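Local coordinates for RickCE (Rickettsia bellii, PDB 5HAM), which probably acts as a deubiquitinase, a CE-clan cysteine protease effector that cleaves ubiquitin from modified proteins, at residues T34-N37 with T38-E42; K101-N104 with D105-G109; T206-S209 with A210-V213. One frame throughout, in Å; residues are numbered along the deposited sequence.

Contact 1: T34-N37 with T38-E42; sequences TFRN and TALTE
Arg36 folds forward against Thr38 and Leu40 in a local, surface-exposed contact of the loop that leaves strand 27-34 and runs to helix 42-49. The arginine chain starts with CG beside the backbone N (chi1 -67°) and then bends at chi2 and chi3, which lays its guanidinium alongside the following residues, Thr38 to Leu40. There NH1 donates a weak hydrogen bond to the carbonyl O of Thr38, 3.4 Å long and poorly aligned at 127°. Leu40 meets the same group twice: its CD2 methyl lies over one guanidinium face, 3.9 Å from Arg36 NH1, while its backbone N sits at the edge, in plane. Where the chain turns at Asn37, water 1 links two neighbouring side chains, donating to Asn37 OD1 at 2.8 Å and hydrogen-bonding to Thr38 OG1 at 3.3 Å. The loop is anchored at both ends. On one side Thr34 is hydrogen-bonded to Gln113 and Asn117 of helix 96-130, and Phe35 pairs through its backbone with Glu141 of strand 135-141 and packs on helix 175-188; on the other, Thr41 is the N-cap of helix 42-49, its OG1 bonded to Met44 N.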
# COMPACT_ATOMS: atom_id res chain seq x y z
N THR A 34 -2.42 2.05 3.88
CA THR A 34 -1.00 1.89 3.56
C THR A 34 -0.24 1.19 4.68
O THR A 34 -0.41 1.48 5.86
CB THR A 34 -0.32 3.25 3.25
OG1 THR A 34 -0.31 4.07 4.42
CG2 THR A 34 -1.08 4.01 2.16
N PHE A 35 0.59 0.24 4.29
CA PHE A 35 1.43 -0.45 5.25
C PHE A 35 2.87 -0.13 4.95
O PHE A 35 3.27 -0.00 3.78
CB PHE A 35 1.26 -1.95 5.14
CG PHE A 35 -0.10 -2.45 5.49
CD1 PHE A 35 -0.52 -2.50 6.81
CD2 PHE A 35 -0.96 -2.92 4.50
CE1 PHE A 35 -1.77 -2.98 7.14
CE2 PHE A 35 -2.20 -3.40 4.83
CZ PHE A 35 -2.61 -3.43 6.15
N ARG A 36 3.67 -0.03 6.00
CA ARG A 36 5.10 -0.01 5.82
C ARG A 36 5.49 -1.44 5.45
O ARG A 36 4.77 -2.38 5.77
CB ARG A 36 5.77 0.45 7.11
CG ARG A 36 5.48 1.92 7.46
CD ARG A 36 5.26 2.09 8.96
NE ARG A 36 6.05 1.11 9.69
CZ ARG A 36 5.59 0.29 10.62
NH1 ARG A 36 6.44 -0.56 11.17
NH2 ARG A 36 4.32 0.31 11.01
N ASN A 37 6.61 -1.59 4.74
CA ASN A 37 7.14 -2.91 4.42
C ASN A 37 8.30 -3.32 5.34
O ASN A 37 8.66 -4.49 5.42
CB ASN A 37 7.55 -3.02 2.95
CG ASN A 37 8.09 -1.72 2.38
OD1 ASN A 37 8.34 -0.76 3.11
ND2 ASN A 37 8.26 -1.68 1.06
N THR A 38 8.87 -2.34 6.04
CA THR A 38 9.88 -2.63 7.05
C THR A 38 9.28 -2.67 8.45
O THR A 38 8.43 -1.87 8.80
CB THR A 38 11.03 -1.61 7.04
OG1 THR A 38 10.51 -0.28 7.16
CG2 THR A 38 11.81 -1.74 5.75
N ALA A 39 9.73 -3.62 9.25
CA ALA A 39 9.28 -3.69 10.63
C ALA A 39 10.14 -2.76 11.49
O ALA A 39 11.33 -2.59 11.24
CB ALA A 39 9.36 -5.11 11.12
N LEU A 40 9.50 -2.14 12.47
CA LEU A 40 10.16 -1.39 13.52
C LEU A 40 10.65 -2.34 14.60
O LEU A 40 9.85 -3.12 15.13
CB LEU A 40 9.15 -0.43 14.14
CG LEU A 40 9.42 1.06 14.07
CD1 LEU A 40 10.40 1.36 12.97
CD2 LEU A 40 8.11 1.77 13.87
N THR A 41 11.94 -2.29 14.93
CA THR A 41 12.50 -3.12 16.00
C THR A 41 13.21 -2.29 17.07
O THR A 41 13.69 -1.19 16.80
CB THR A 41 13.51 -4.15 15.47
OG1 THR A 41 14.77 -3.51 15.21
CG2 THR A 41 13.00 -4.79 14.20
N GLU A 42 13.29 -2.85 18.27
CA GLU A 42 14.02 -2.24 19.37
C GLU A 42 15.47 -1.94 19.00
O GLU A 42 16.03 -0.96 19.47
CB GLU A 42 13.99 -3.13 20.61
CG GLU A 42 12.60 -3.42 21.15
CD GLU A 42 11.98 -2.21 21.84
OE1 GLU A 42 12.72 -1.22 22.06
OE2 GLU A 42 10.77 -2.26 22.16
O HOH W 1 8.73 1.36 4.97

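Contact 2: K101-N104 with D105-G109; sequences KLKN and DLLRG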
# COMPACT_ATOMS: atom_id res chain seq x y z
N LYS A 101 13.66 13.27 19.68
CA LYS A 101 12.50 13.84 18.96
C LYS A 101 12.26 13.09 17.66
O LYS A 101 11.13 12.83 17.26
CB LYS A 101 12.74 15.31 18.61
CG LYS A 101 13.11 16.18 19.80
CD LYS A 101 13.36 17.63 19.38
CE LYS A 101 13.67 18.53 20.57
NZ LYS A 101 13.99 19.94 20.17
N LEU A 102 13.35 12.74 16.98
CA LEU A 102 13.26 12.03 15.73
C LEU A 102 12.55 10.69 15.95
O LEU A 102 11.65 10.32 15.20
CB LEU A 102 14.67 11.83 15.17
CG LEU A 102 14.98 12.32 13.76
CD1 LEU A 102 14.24 13.61 13.42
CD2 LEU A 102 16.48 12.51 13.63
N LYS A 103 12.95 9.99 17.00
CA LYS A 103 12.35 8.72 17.39
C LYS A 103 10.86 8.87 17.68
O LYS A 103 10.04 8.05 17.26
CB LYS A 103 13.06 8.16 18.62
CG LYS A 103 12.38 6.99 19.30
CD LYS A 103 12.62 7.07 20.80
CE LYS A 103 11.74 6.11 21.54
NZ LYS A 103 11.75 4.80 20.84
N ASN A 104 10.52 9.94 18.39
CA ASN A 104 9.12 10.19 18.73
C ASN A 104 8.29 10.51 17.50
O ASN A 104 7.16 10.04 17.39
CB ASN A 104 8.98 11.29 19.79
CG ASN A 104 9.47 10.84 21.15
OD1 ASN A 104 9.25 9.69 21.54
ND2 ASN A 104 10.14 11.73 21.87
N ASP A 105 8.87 11.28 16.57
CA ASP A 105 8.22 11.55 15.28
C ASP A 105 7.92 10.24 14.57
O ASP A 105 6.81 10.03 14.08
CB ASP A 105 9.11 12.40 14.37
CG ASP A 105 9.23 13.82 14.85
OD1 ASP A 105 8.51 14.17 15.81
OD2 ASP A 105 10.03 14.60 14.27
N LEU A 106 8.92 9.38 14.51
CA LEU A 106 8.79 8.08 13.87
C LEU A 106 7.66 7.26 14.52
O LEU A 106 6.84 6.67 13.85
CB LEU A 106 10.12 7.33 13.95
CG LEU A 106 10.05 5.89 13.45
CD1 LEU A 106 9.57 5.87 12.01
CD2 LEU A 106 11.40 5.20 13.59
N LEU A 107 7.63 7.26 15.85
CA LEU A 107 6.62 6.48 16.54
C LEU A 107 5.25 7.11 16.35
O LEU A 107 4.28 6.39 16.22
CB LEU A 107 6.94 6.40 18.04
CG LEU A 107 7.67 5.15 18.53
CD1 LEU A 107 8.73 4.72 17.54
CD2 LEU A 107 8.29 5.42 19.92
N ARG A 108 5.19 8.44 16.33
CA ARG A 108 3.91 9.15 16.16
C ARG A 108 3.27 8.85 14.81
O ARG A 108 2.08 8.58 14.72
CB ARG A 108 4.13 10.66 16.30
CG ARG A 108 2.89 11.50 16.27
CD ARG A 108 3.22 13.00 16.15
NE ARG A 108 4.04 13.48 17.26
CZ ARG A 108 5.30 13.89 17.14
NH1 ARG A 108 5.89 13.89 15.96
NH2 ARG A 108 5.97 14.31 18.21
N GLY A 109 4.08 8.90 13.76
CA GLY A 109 3.64 8.60 12.41
C GLY A 109 3.12 7.18 12.25
O GLY A 109 2.10 6.94 11.60
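Asp105 N and Arg108 N hydrogen-bond back to Lys101 O and Asn104 O, each at 2.8 Å, the outer two of four consecutive i to i+4 bonds that make this a regular stretch of alpha-helix. Between them, Leu106 N reaches Leu102 O at 3.0 Å and Leu107 N reaches Lys103 O at 2.9 Å. On the outer surface an i to i+3 salt bridge adds to this ladder: Arg108 NH1 donates to Asp105 OD1 at 2.6 Å and a near-straight 160°. The bond lies in the guanidinium plane but meets the carboxylate from above its own plane. Bent at chi3 (-60°), the arginine chain curls back toward the preceding turn, and the O of Asn104 lies over the centre of one guanidinium face. Asp105 OD1 also comes to 3.3 Å from Lys101 O, a close pair of acceptors that the nearby arginine charge may ease. Elsewhere on the helix, the Lys103 chain, kinked at chi2 and chi4, crosses Leu107 so that NZ is 3.6 Å from Leu107 CD2. Leu102, Lys103 and Leu106 lie toward helix 42-49, touching Leu45 and Tyr48, so that this early part of the long helix 96-130 packs against the shorter one.

Contact 3: T206-S209 with A210-V213; sequences TDQS and ACGV
Asp207 opens the contact through its backbone: its O accepts a hydrogen bond from Ala210 N at 2.9 Å, with an N-H...O angle of 155°. The donor stands well above the carbonyl plane, 57° out of it, in the tight turn through Gln208 and Ser209. The Ala210 methyl lies close to the same carbonyl, with CB 3.5 Å from Asp207 O. Gln208 repeats the pattern one residue later. Its O receives a weak hydrogen bond from Cys211 N at 3.3 Å, so two type I beta-turns overlap and wind the chain into the helix. The sulfur of Cys211 lies beside this second turn: with SG anti to the carbonyl carbon and next to the backbone N (chi1 -71°), it leans back over Gln208, 3.6 Å from Gln208 O and 4.2 Å from Gln208 CG. Gln208 also touches Trp8. Ser209 carries the junction onward by way of a water. Its O accepts from water 2 at 2.7 Å, and that water accepts from Gly212 N at 2.9 Å, filling in for a direct bond between the two backbone groups at the first turn of helix 211-223. The side chain of Ser209 touches Trp8 and Arg243, and Val213, one turn further, packs on Leu242, Arg243 and His246 of helix 238-251. A cysteine buried in the first turn of a helix and followed directly by glycine matches the nucleophile segment of CE-clan cysteine proteases. Gln205, six residues before Cys211 and touched by Ala210, would by analogy with the clan serve the oxyanion hole; Cys211 is therefore probably the catalytic cysteine of this RickCE-like catalytic domain.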
# COMPACT_ATOMS: atom_id res chain seq x y z
N THR A 206 3.43 -9.70 -13.38
CA THR A 206 4.48 -9.66 -12.36
C THR A 206 5.34 -8.40 -12.38
O THR A 206 6.27 -8.28 -11.61
CB THR A 206 5.39 -10.88 -12.41
OG1 THR A 206 6.03 -10.93 -13.69
CG2 THR A 206 4.57 -12.13 -12.22
N ASP A 207 5.01 -7.45 -13.24
CA ASP A 207 5.65 -6.14 -13.17
C ASP A 207 4.99 -5.31 -12.08
O ASP A 207 3.77 -5.09 -12.10
CB ASP A 207 5.55 -5.41 -14.50
CG ASP A 207 6.08 -6.22 -15.66
OD1 ASP A 207 6.27 -7.44 -15.48
OD2 ASP A 207 6.30 -5.65 -16.74
N GLN A 208 5.80 -4.83 -11.14
CA GLN A 208 5.28 -3.97 -10.09
C GLN A 208 4.74 -2.66 -10.68
O GLN A 208 3.90 -2.01 -10.08
CB GLN A 208 6.33 -3.70 -9.00
CG GLN A 208 5.77 -2.91 -7.82
CD GLN A 208 6.43 -3.28 -6.51
OE1 GLN A 208 7.10 -4.31 -6.40
NE2 GLN A 208 6.24 -2.43 -5.49
N SER A 209 5.20 -2.30 -11.86
CA SER A 209 4.66 -1.13 -12.54
C SER A 209 3.17 -1.29 -12.83
O SER A 209 2.44 -0.30 -12.93
CB SER A 209 5.42 -0.87 -13.85
OG SER A 209 5.44 -2.03 -14.66
N ALA A 210 2.72 -2.53 -12.97
CA ALA A 210 1.35 -2.79 -13.40
C ALA A 210 0.35 -2.89 -12.25
O ALA A 210 -0.86 -2.92 -12.49
CB ALA A 210 1.28 -4.03 -14.30
N CYS A 211 0.85 -2.91 -11.01
CA CYS A 211 -0.01 -2.96 -9.81
C CYS A 211 -1.14 -1.95 -9.76
O CYS A 211 -2.27 -2.30 -9.43
CB CYS A 211 0.82 -2.83 -8.52
SG CYS A 211 1.82 -4.29 -8.20
N GLY A 212 -0.85 -0.70 -10.09
CA GLY A 212 -1.88 0.32 -10.06
C GLY A 212 -2.89 0.16 -11.19
O GLY A 212 -4.09 0.45 -11.02
N VAL A 213 -2.41 -0.31 -12.34
CA VAL A 213 -3.29 -0.52 -13.48
C VAL A 213 -4.38 -1.53 -13.12
O VAL A 213 -5.57 -1.25 -13.29
CB VAL A 213 -2.50 -1.03 -14.72
CG1 VAL A 213 -3.37 -0.99 -15.96
CG2 VAL A 213 -1.25 -0.19 -14.95
O HOH W 2 1.35 1.07 -10.82

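Contacts 1 and 2 belong to one neighbourhood. Their centres are 13 Å apart, and they meet directly where Leu40 CD1 packs on Leu106 CD2 at 4.0 Å, joining the loop after strand 27-34 to the long helix 96-130. Contact 3 lies on the opposite side of the chain's centre, about 22 Å from contact 1 and 32 Å from contact 2, centre to centre. It touches neither: nearest atoms are about 7 Å away for contact 1 and about 20 Å for contact 2. The probable nucleophile at 210-213 thus stands apart from the helical region of contact 2, with the loop at 34-42 running between that region and the mixed sheet.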